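PDB 4R8X: uricase from Bacillus fastidiosus, which catalyses, as a urate oxidase, the oxidation of urate to 5-hydroxyisourate, the first of three steps leading to (S)-allantoin. Local coordinates for residues 272-277 / 287-292; 202-207 / 265-270; 170-175 / 197-202. All blocks are in the same frame, centred on the assembly; numbering follows the deposited sequence.

Contact 1 of 3, residues 272-277 / 287-292; sequences RTWDTV and AVFTEP
Trp-274 and Phe-289 lean together on one side of a small antiparallel beta hairpin, strands 275-278 and 288-290. CG of Trp-274 sits anti to its carbonyl carbon (chi1 -61°), and the indole beyond it sets CE3 3.6 Å from CB of Phe-289. The two side chains cross at about a right angle as an oblique aromatic pair, ring planes 35° apart. O of Asp-275 lies at the edge of the Phe-289 ring, and OG1 of Thr-276, itself hydrogen-bonded to Thr-194, is 3.6 Å from CE1. On the other face of the hairpin, the one bearing Asp-275 and Thr-290, CG2 of Val-277 touches CG2 of Thr-290 at 3.6 Å, and OD2 of Asp-275 rests 3.4 Å from CA of Pro-292.

Between these two layers the backbones form the hydrogen-bonded pair Asp-275/Thr-290 and a bond from Val-277 N to Val-288 O. Trp-274 O accepts a hydrogen bond from NE of Arg-196, a predicted urate ligand. Val-288 and Phe-289 pair with a strand of the second subunit, Phe-15 of that chain stacks on Trp-274, its Tyr-13 takes Thr-290 OG1, and Arg-293 of the third subunit makes a salt bridge with Asp-275 OD2.

Glu-291 starts off away from the partner strand, bends at chi2, and returns its carboxylate to the indole, turned 81° to it. OE1 is held by Tyr-116 of the second subunit. OE2 lies near the indole plane, 3.4 Å from CD1 of Trp-274, and accepts a hydrogen bond (2.7 Å) from a water that donates another to Arg-272 O.

Contact 2 of 3, residues 202-207 / 265-270; sequences LNIGWA and VNFGTN
Ile-204 and Phe-267 leave neighbouring strands with matching first torsions: CG1 of Ile-204 (chi1 -50°) and CG of Phe-267 (chi1 -66°) are each anti to their carbonyl carbon. From there the two side chains run side by side, pointing the same way, and CG1 of Ile-204 lies 3.8 Å from CE2 of the phenyl ring. The other branch of Ile-204, CG2, meets CG1 of Val-265 at 3.6 Å. Further along the same face, CD2 of Leu-202 lies alongside CG2 of Thr-269, also 3.6 Å away, while Thr-269 OG1 turns to Gln-299.

Asn-266, on the face opposite Ile-204 and Phe-267, has a different first torsion: CG stands between the backbone N and the carbonyl carbon (chi1 48°), and the amide beyond lies against the backbone of Gly-205, with OD1 3.2 Å from the glycine CA. The absence of a side chain at Gly-205 permits so close an approach. OD1 has a water at 2.8 Å as a possible donor, and ND2 is bonded to Glu-264.

Four backbone hydrogen bonds join the strands, two at Asn-203/Gly-268 and two at Gly-205/Asn-266. The bond from Asn-203 N to Gly-268 O is nearly straight at 2.8 Å; that from Asn-266 N to Gly-205 O, at 2.7 Å, approaches from above the carbonyl plane. The same Gly-205 O also receives a CA-H...O contact from Val-265 CA at 3.2 Å.

Helices 225-238 and 244-258 lie in the connection between these antiparallel strands and pack on one face of the sheet, the first against Ile-204 and Trp-206, the second against Val-265 and Phe-267. This is the beta-beta-alpha-alpha-beta-beta order of the T-fold (tunnelling fold), to which uricases belong.

Contact 3 of 3, residues 170-175 / 197-202; sequences QLIKVS and PLYIFL
Gln-170 lies flat over Phe-201 where strands 170-173 and 198-202 run antiparallel. The glutamine chain is extended beyond CG, and its amide is stacked on the phenyl ring, the planes just 6° apart. CG sits over the face, 3.8 Å from the ring centroid, in a CH-pi contact; CD stands 3.5 Å from CE1 of Phe-201, offset toward the rim. CE1 of Tyr-199 meets the edge of the same ring, so Phe-201 has the glutamine above and the tyrosine beside it.

The next bump is Ile-172. Its side chain lies between Pro-197 and Tyr-199, with CG1 3.9 Å from CB of Pro-197 and CB 3.9 Å from CD1 of Tyr-199. Pro-197 CB in turn fits against the main chain, 3.3 Å from O of Lys-173. The tyrosine ring presents its edge to O of Leu-171, which is 3.3 Å from CD1. On the reverse face, CG1 of Ile-200 takes the crowded position between backbone N and carbonyl carbon (chi1 65°), which puts it 3.5 Å from that same Leu-171 O.

Leu-171 and Ile-200 exchange backbone bonds, with Ile-200 N to Leu-171 O almost straight at 2.8 Å, and Lys-173 N bonds to Leu-198 O. Leu-171, Ile-172 and Lys-173 also pair with a strand of the second subunit, which carries the sheet across the interface.

Next to the Lys-173/Leu-198 pair a water donates to O of Lys-173 and O of Ser-175 and accepts from N of Leu-198, linking the two segments. NZ of Lys-173 is hydrogen-bonded to O of Phe-236 and O of His-237 at the C-terminal end of helix 225-238, a place whose partial negative charge would probably favour the protonated amine.

How the contacts relate
Contacts 2 and 3 are successive pairings in one antiparallel sheet: strand 198-208 is the middle strand, Leu-202 belongs to both, and Asn-270 N bonds to Phe-201 O at 2.9 Å between them. Their centres are about 16 Å apart. The first segment of contact 1 follows directly on strand 262-271, and the contact lies about 12 Å from contact 3 and 25 Å from contact 2, centre to centre. It leans on contact 3, with Arg-272 N 2.8 Å from Tyr-199 O and Trp-274 CH2 3.4 Å from Ile-172 CD1. Predicted urate-binding residues gather round this junction: Arg-196 precedes Pro-197 and bonds to Trp-274 O, Asn-271 bonds to Thr-273, and Phe-179 touches Leu-198.

Contact 1 of 3, residues 272-277 / 287-292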
loop_
_atom_site.group_PDB
_atom_site.type_symbol
_atom_site.label_atom_id
_atom_site.label_comp_id
_atom_site.label_asym_id
_atom_site.label_seq_id
_atom_site.Cartn_x
_atom_site.Cartn_y
_atom_site.Cartn_z
ATOM N N ARG D 272 1.157 -5.453 18.128
ATOM C CA ARG D 272 0.058 -4.792 17.421
ATOM C C ARG D 272 -1.248 -4.817 18.216
ATOM O O ARG D 272 -2.345 -4.640 17.667
ATOM C CB ARG D 272 -0.125 -5.435 16.050
ATOM C CG ARG D 272 1.029 -5.156 15.105
ATOM C CD ARG D 272 0.978 -3.717 14.617
ATOM N NE ARG D 272 2.114 -3.399 13.759
ATOM C CZ ARG D 272 2.275 -2.231 13.150
ATOM N NH1 ARG D 272 1.383 -1.270 13.324
ATOM N NH2 ARG D 272 3.323 -2.018 12.373
ATOM N N THR D 273 -1.118 -4.982 19.526
ATOM C CA THR D 273 -2.264 -5.199 20.407
ATOM C C THR D 273 -3.288 -4.068 20.356
ATOM O O THR D 273 -2.930 -2.894 20.372
ATOM C CB THR D 273 -1.789 -5.433 21.852
ATOM O OG1 THR D 273 -0.959 -6.603 21.873
ATOM C CG2 THR D 273 -2.941 -5.624 22.817
ATOM N N TRP D 274 -4.560 -4.450 20.286
ATOM C CA TRP D 274 -5.685 -3.521 20.229
ATOM C C TRP D 274 -5.859 -2.688 21.508
ATOM O O TRP D 274 -5.292 -3.008 22.558
ATOM C CB TRP D 274 -6.980 -4.307 20.014
ATOM C CG TRP D 274 -7.063 -5.117 18.733
ATOM C CD1 TRP D 274 -6.461 -4.851 17.522
ATOM C CD2 TRP D 274 -7.802 -6.331 18.555
ATOM N NE1 TRP D 274 -6.799 -5.830 16.605
ATOM C CE2 TRP D 274 -7.625 -6.741 17.214
ATOM C CE3 TRP D 274 -8.607 -7.108 19.398
ATOM C CZ2 TRP D 274 -8.223 -7.906 16.706
ATOM C CZ3 TRP D 274 -9.204 -8.253 18.891
ATOM C CH2 TRP D 274 -9.015 -8.636 17.553
ATOM N N ASP D 275 -6.673 -1.635 21.408
ATOM C CA ASP D 275 -7.116 -0.859 22.562
ATOM C C ASP D 275 -8.494 -1.351 22.981
ATOM O O ASP D 275 -9.313 -1.730 22.140
ATOM C CB ASP D 275 -7.233 0.628 22.209
ATOM C CG ASP D 275 -5.890 1.346 22.192
ATOM O OD1 ASP D 275 -4.919 0.825 22.785
ATOM O OD2 ASP D 275 -5.808 2.449 21.603
ATOM N N THR D 276 -8.762 -1.319 24.278
ATOM C CA THR D 276 -10.089 -1.632 24.794
ATOM C C THR D 276 -11.070 -0.480 24.571
ATOM O O THR D 276 -10.727 0.690 24.776
ATOM C CB THR D 276 -10.029 -1.920 26.301
ATOM O OG1 THR D 276 -9.153 -3.027 26.535
ATOM C CG2 THR D 276 -11.418 -2.238 26.854
ATOM N N VAL D 277 -12.294 -0.806 24.161
ATOM C CA VAL D 277 -13.359 0.181 24.136
ATOM C C VAL D 277 -14.430 -0.190 25.145
ATOM O O VAL D 277 -14.872 0.649 25.925
ATOM C CB VAL D 277 -13.995 0.309 22.750
ATOM C CG1 VAL D 277 -15.200 1.233 22.823
ATOM C CG2 VAL D 277 -12.974 0.817 21.741
ATOM N N ALA D 287 -16.491 -8.313 25.300
ATOM C CA ALA D 287 -15.532 -7.225 25.163
ATOM C C ALA D 287 -15.496 -6.690 23.743
ATOM O O ALA D 287 -15.730 -7.420 22.783
ATOM C CB ALA D 287 -14.141 -7.669 25.582
ATOM N N VAL D 288 -15.205 -5.403 23.622
ATOM C CA VAL D 288 -15.027 -4.766 22.321
ATOM C C VAL D 288 -13.724 -3.987 22.302
ATOM O O VAL D 288 -13.432 -3.227 23.224
ATOM C CB VAL D 288 -16.208 -3.821 21.983
ATOM C CG1 VAL D 288 -16.031 -3.213 20.601
ATOM C CG2 VAL D 288 -17.526 -4.569 22.083
ATOM N N PHE D 289 -12.939 -4.202 21.250
ATOM C CA PHE D 289 -11.647 -3.561 21.075
ATOM C C PHE D 289 -11.627 -2.798 19.761
ATOM O O PHE D 289 -12.538 -2.933 18.945
ATOM C CB PHE D 289 -10.537 -4.620 21.075
ATOM C CG PHE D 289 -10.556 -5.495 22.279
ATOM C CD1 PHE D 289 -9.880 -5.112 23.423
ATOM C CD2 PHE D 289 -11.264 -6.690 22.280
ATOM C CE1 PHE D 289 -9.903 -5.912 24.552
ATOM C CE2 PHE D 289 -11.296 -7.504 23.414
ATOM C CZ PHE D 289 -10.618 -7.107 24.554
ATOM N N THR D 290 -10.583 -2.003 19.565
ATOM C CA THR D 290 -10.392 -1.267 18.321
ATOM C C THR D 290 -8.904 -1.105 18.034
ATOM O O THR D 290 -8.068 -1.488 18.847
ATOM C CB THR D 290 -11.071 0.118 18.366
ATOM O OG1 THR D 290 -11.086 0.687 17.050
ATOM C CG2 THR D 290 -10.337 1.056 19.327
ATOM N N GLU D 291 -8.559 -0.559 16.873
ATOM C CA GLU D 291 -7.143 -0.348 16.560
ATOM C C GLU D 291 -6.537 0.772 17.396
ATOM O O GLU D 291 -7.208 1.763 17.701
ATOM C CB GLU D 291 -6.927 -0.049 15.071
ATOM C CG GLU D 291 -7.260 -1.191 14.108
ATOM C CD GLU D 291 -6.279 -2.354 14.150
ATOM O OE1 GLU D 291 -6.204 -3.081 13.134
ATOM O OE2 GLU D 291 -5.592 -2.569 15.176
ATOM N N PRO D 292 -5.258 0.624 17.761
ATOM C CA PRO D 292 -4.568 1.652 18.546
ATOM C C PRO D 292 -4.081 2.809 17.675
ATOM O O PRO D 292 -4.248 2.797 16.460
ATOM C CB PRO D 292 -3.371 0.887 19.114
ATOM C CG PRO D 292 -3.035 -0.091 18.028
ATOM C CD PRO D 292 -4.390 -0.535 17.488
HETATM O O HOH W 1 -3.011 -3.354 15.313
#

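Contact 2 of 3, residues 202-207 / 265-270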
loop_
_atom_site.group_PDB
_atom_site.type_symbol
_atom_site.label_atom_id
_atom_site.label_comp_id
_atom_site.label_asym_id
_atom_site.label_seq_id
_atom_site.Cartn_x
_atom_site.Cartn_y
_atom_site.Cartn_z
ATOM N N LEU D 202 5.482 -11.494 13.606
ATOM C CA LEU D 202 6.795 -12.130 13.761
ATOM C C LEU D 202 7.446 -12.370 12.411
ATOM O O LEU D 202 6.806 -12.886 11.493
ATOM C CB LEU D 202 6.684 -13.486 14.472
ATOM C CG LEU D 202 6.190 -13.560 15.914
ATOM C CD1 LEU D 202 6.198 -14.997 16.410
ATOM C CD2 LEU D 202 7.035 -12.670 16.819
ATOM N N ASN D 203 8.712 -11.983 12.302
ATOM C CA ASN D 203 9.591 -12.478 11.258
ATOM C C ASN D 203 10.620 -13.323 11.976
ATOM O O ASN D 203 11.234 -12.862 12.946
ATOM C CB ASN D 203 10.308 -11.342 10.531
ATOM C CG ASN D 203 9.365 -10.407 9.796
ATOM O OD1 ASN D 203 8.240 -10.763 9.453
ATOM N ND2 ASN D 203 9.838 -9.192 9.541
ATOM N N ILE D 204 10.787 -14.561 11.535
ATOM C CA ILE D 204 11.725 -15.465 12.183
ATOM C C ILE D 204 12.742 -15.929 11.167
ATOM O O ILE D 204 12.391 -16.261 10.037
ATOM C CB ILE D 204 11.003 -16.688 12.759
ATOM C CG1 ILE D 204 9.803 -16.245 13.606
ATOM C CG2 ILE D 204 11.965 -17.527 13.576
ATOM C CD1 ILE D 204 8.940 -17.394 14.100
ATOM N N GLY D 205 14.010 -15.935 11.558
ATOM C CA GLY D 205 15.073 -16.431 10.701
ATOM C C GLY D 205 15.943 -17.429 11.437
ATOM O O GLY D 205 15.908 -17.491 12.666
ATOM N N TRP D 206 16.712 -18.218 10.692
ATOM C CA TRP D 206 17.614 -19.192 11.302
ATOM C C TRP D 206 18.865 -19.373 10.452
ATOM O O TRP D 206 18.884 -19.004 9.274
ATOM C CB TRP D 206 16.906 -20.537 11.535
ATOM C CG TRP D 206 16.149 -21.039 10.346
ATOM C CD1 TRP D 206 16.588 -21.923 9.396
ATOM C CD2 TRP D 206 14.818 -20.669 9.967
ATOM N NE1 TRP D 206 15.605 -22.130 8.452
ATOM C CE2 TRP D 206 14.511 -21.370 8.778
ATOM C CE3 TRP D 206 13.855 -19.818 10.520
ATOM C CZ2 TRP D 206 13.281 -21.241 8.134
ATOM C CZ3 TRP D 206 12.638 -19.679 9.870
ATOM C CH2 TRP D 206 12.361 -20.390 8.693
ATOM N N ALA D 207 19.906 -19.925 11.070
ATOM C CA ALA D 207 21.161 -20.224 10.386
ATOM C C ALA D 207 21.532 -21.668 10.645
ATOM O O ALA D 207 21.295 -22.177 11.727
ATOM C CB ALA D 207 22.290 -19.311 10.867
ATOM N N VAL D 265 18.513 -18.818 15.984
ATOM C CA VAL D 265 17.225 -18.357 15.490
ATOM C C VAL D 265 17.109 -16.878 15.830
ATOM O O VAL D 265 17.402 -16.469 16.944
ATOM C CB VAL D 265 16.071 -19.129 16.156
ATOM C CG1 VAL D 265 14.737 -18.603 15.661
ATOM C CG2 VAL D 265 16.195 -20.619 15.856
ATOM N N ASN D 266 16.667 -16.069 14.873
ATOM C CA ASN D 266 16.558 -14.636 15.111
ATOM C C ASN D 266 15.127 -14.158 14.897
ATOM O O ASN D 266 14.352 -14.781 14.159
ATOM C CB ASN D 266 17.549 -13.843 14.251
ATOM C CG ASN D 266 17.529 -14.267 12.802
ATOM O OD1 ASN D 266 16.577 -13.983 12.081
ATOM N ND2 ASN D 266 18.586 -14.950 12.365
ATOM N N PHE D 267 14.768 -13.072 15.572
ATOM C CA PHE D 267 13.402 -12.572 15.560
ATOM C C PHE D 267 13.367 -11.084 15.306
ATOM O O PHE D 267 14.218 -10.337 15.805
ATOM C CB PHE D 267 12.739 -12.809 16.914
ATOM C CG PHE D 267 12.531 -14.248 17.243
ATOM C CD1 PHE D 267 13.516 -14.982 17.886
ATOM C CD2 PHE D 267 11.342 -14.874 16.920
ATOM C CE1 PHE D 267 13.316 -16.318 18.184
ATOM C CE2 PHE D 267 11.133 -16.205 17.218
ATOM C CZ PHE D 267 12.117 -16.931 17.860
ATOM N N GLY D 268 12.366 -10.668 14.536
ATOM C CA GLY D 268 11.936 -9.283 14.469
ATOM C C GLY D 268 10.438 -9.304 14.716
ATOM O O GLY D 268 9.718 -10.038 14.044
ATOM N N THR D 269 9.970 -8.530 15.690
ATOM C CA THR D 269 8.558 -8.538 16.073
ATOM C C THR D 269 7.889 -7.180 15.959
ATOM O O THR D 269 8.558 -6.155 15.903
ATOM C CB THR D 269 8.391 -8.893 17.552
ATOM O OG1 THR D 269 8.742 -7.745 18.335
ATOM C CG2 THR D 269 9.289 -10.041 17.938
ATOM N N ASN D 270 6.559 -7.195 15.939
ATOM C CA ASN D 270 5.748 -6.029 16.267
ATOM C C ASN D 270 4.749 -6.440 17.338
ATOM O O ASN D 270 4.156 -7.522 17.262
ATOM C CB ASN D 270 4.874 -5.565 15.094
ATOM C CG ASN D 270 5.635 -4.870 13.980
ATOM O OD1 ASN D 270 5.011 -4.431 13.015
ATOM N ND2 ASN D 270 6.959 -4.782 14.082
HETATM O O HOH W 2 14.235 -12.482 11.690
#

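Contact 3 of 3, residues 170-175 / 197-202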
loop_
_atom_site.group_PDB
_atom_site.type_symbol
_atom_site.label_atom_id
_atom_site.label_comp_id
_atom_site.label_asym_id
_atom_site.label_seq_id
_atom_site.Cartn_x
_atom_site.Cartn_y
_atom_site.Cartn_z
ATOM N N GLN D 170 1.260 -13.294 11.595
ATOM C CA GLN D 170 0.459 -12.373 12.405
ATOM C C GLN D 170 -0.520 -13.191 13.225
ATOM O O GLN D 170 -1.446 -13.777 12.679
ATOM C CB GLN D 170 -0.276 -11.336 11.537
ATOM C CG GLN D 170 0.649 -10.540 10.618
ATOM C CD GLN D 170 -0.081 -9.499 9.798
ATOM O OE1 GLN D 170 -1.299 -9.362 9.880
ATOM N NE2 GLN D 170 0.664 -8.760 8.994
ATOM N N LEU D 171 -0.303 -13.239 14.539
ATOM C CA LEU D 171 -1.081 -14.098 15.423
ATOM C C LEU D 171 -1.629 -13.326 16.610
ATOM O O LEU D 171 -0.951 -12.475 17.185
ATOM C CB LEU D 171 -0.222 -15.258 15.942
ATOM C CG LEU D 171 0.338 -16.221 14.901
ATOM C CD1 LEU D 171 1.369 -17.129 15.572
ATOM C CD2 LEU D 171 -0.783 -17.030 14.272
ATOM N N ILE D 172 -2.863 -13.639 16.973
ATOM C CA ILE D 172 -3.479 -13.097 18.183
ATOM C C ILE D 172 -3.802 -14.240 19.148
ATOM O O ILE D 172 -4.128 -15.344 18.722
ATOM C CB ILE D 172 -4.758 -12.284 17.829
ATOM C CG1 ILE D 172 -5.196 -11.384 18.988
ATOM C CG2 ILE D 172 -5.898 -13.203 17.372
ATOM C CD1 ILE D 172 -6.253 -10.382 18.569
ATOM N N LYS D 173 -3.671 -13.986 20.451
ATOM C CA LYS D 173 -4.085 -14.952 21.468
ATOM C C LYS D 173 -5.167 -14.325 22.336
ATOM O O LYS D 173 -4.928 -13.319 22.999
ATOM C CB LYS D 173 -2.899 -15.389 22.337
ATOM C CG LYS D 173 -3.224 -16.504 23.327
ATOM C CD LYS D 173 -1.981 -16.984 24.065
ATOM C CE LYS D 173 -2.296 -18.159 24.973
ATOM N NZ LYS D 173 -1.061 -18.640 25.669
ATOM N N VAL D 174 -6.353 -14.924 22.333
ATOM C CA VAL D 174 -7.499 -14.348 23.036
ATOM C C VAL D 174 -7.601 -14.772 24.502
ATOM O O VAL D 174 -8.690 -14.906 25.061
ATOM C CB VAL D 174 -8.816 -14.643 22.297
ATOM C CG1 VAL D 174 -8.771 -14.025 20.911
ATOM C CG2 VAL D 174 -9.064 -16.141 22.210
ATOM N N SER D 175 -6.451 -14.966 25.129
ATOM C CA SER D 175 -6.391 -15.230 26.555
ATOM C C SER D 175 -6.267 -13.895 27.268
ATOM O O SER D 175 -5.603 -12.982 26.771
ATOM C CB SER D 175 -5.175 -16.084 26.868
ATOM O OG SER D 175 -4.001 -15.405 26.469
ATOM N N PRO D 197 -6.180 -8.885 24.195
ATOM C CA PRO D 197 -5.541 -10.062 23.595
ATOM C C PRO D 197 -4.205 -9.679 22.956
ATOM O O PRO D 197 -4.152 -8.742 22.166
ATOM C CB PRO D 197 -6.543 -10.501 22.515
ATOM C CG PRO D 197 -7.843 -9.833 22.869
ATOM C CD PRO D 197 -7.480 -8.566 23.578
ATOM N N LEU D 198 -3.132 -10.375 23.310
ATOM C CA LEU D 198 -1.835 -10.109 22.694
ATOM C C LEU D 198 -1.838 -10.417 21.193
ATOM O O LEU D 198 -2.160 -11.532 20.773
ATOM C CB LEU D 198 -0.735 -10.905 23.392
ATOM C CG LEU D 198 0.693 -10.604 22.936
ATOM C CD1 LEU D 198 1.036 -9.138 23.167
ATOM C CD2 LEU D 198 1.691 -11.510 23.642
ATOM N N TYR D 199 -1.471 -9.415 20.400
ATOM C CA TYR D 199 -1.506 -9.520 18.952
ATOM C C TYR D 199 -0.102 -9.186 18.466
ATOM O O TYR D 199 0.390 -8.083 18.689
ATOM C CB TYR D 199 -2.563 -8.556 18.395
ATOM C CG TYR D 199 -2.777 -8.597 16.891
ATOM C CD1 TYR D 199 -2.436 -9.710 16.132
ATOM C CD2 TYR D 199 -3.328 -7.507 16.235
ATOM C CE1 TYR D 199 -2.633 -9.731 14.766
ATOM C CE2 TYR D 199 -3.518 -7.520 14.867
ATOM C CZ TYR D 199 -3.172 -8.634 14.146
ATOM O OH TYR D 199 -3.356 -8.632 12.791
ATOM N N ILE D 200 0.542 -10.158 17.818
ATOM C CA ILE D 200 1.952 -10.046 17.439
ATOM C C ILE D 200 2.199 -10.300 15.954
ATOM O O ILE D 200 1.501 -11.095 15.319
ATOM C CB ILE D 200 2.846 -11.008 18.264
ATOM C CG1 ILE D 200 2.504 -12.468 17.955
ATOM C CG2 ILE D 200 2.688 -10.744 19.753
ATOM C CD1 ILE D 200 3.392 -13.485 18.683
ATOM N N PHE D 201 3.180 -9.588 15.407
ATOM C CA PHE D 201 3.729 -9.877 14.087
ATOM C C PHE D 201 5.111 -10.448 14.343
ATOM O O PHE D 201 5.841 -9.916 15.187
ATOM C CB PHE D 201 3.892 -8.600 13.255
ATOM C CG PHE D 201 2.595 -7.943 12.841
ATOM C CD1 PHE D 201 1.355 -8.408 13.279
ATOM C CD2 PHE D 201 2.628 -6.861 11.982
ATOM C CE1 PHE D 201 0.180 -7.777 12.887
ATOM C CE2 PHE D 201 1.457 -6.235 11.578
ATOM C CZ PHE D 201 0.235 -6.696 12.032
ATOM N N LEU D 202 5.482 -11.494 13.606
ATOM C CA LEU D 202 6.795 -12.130 13.761
ATOM C C LEU D 202 7.446 -12.370 12.411
ATOM O O LEU D 202 6.806 -12.886 11.493
ATOM C CB LEU D 202 6.684 -13.486 14.472
ATOM C CG LEU D 202 6.190 -13.560 15.914
ATOM C CD1 LEU D 202 6.198 -14.997 16.410
ATOM C CD2 LEU D 202 7.035 -12.670 16.819
HETATM O O HOH W 3 -3.173 -12.750 25.072
#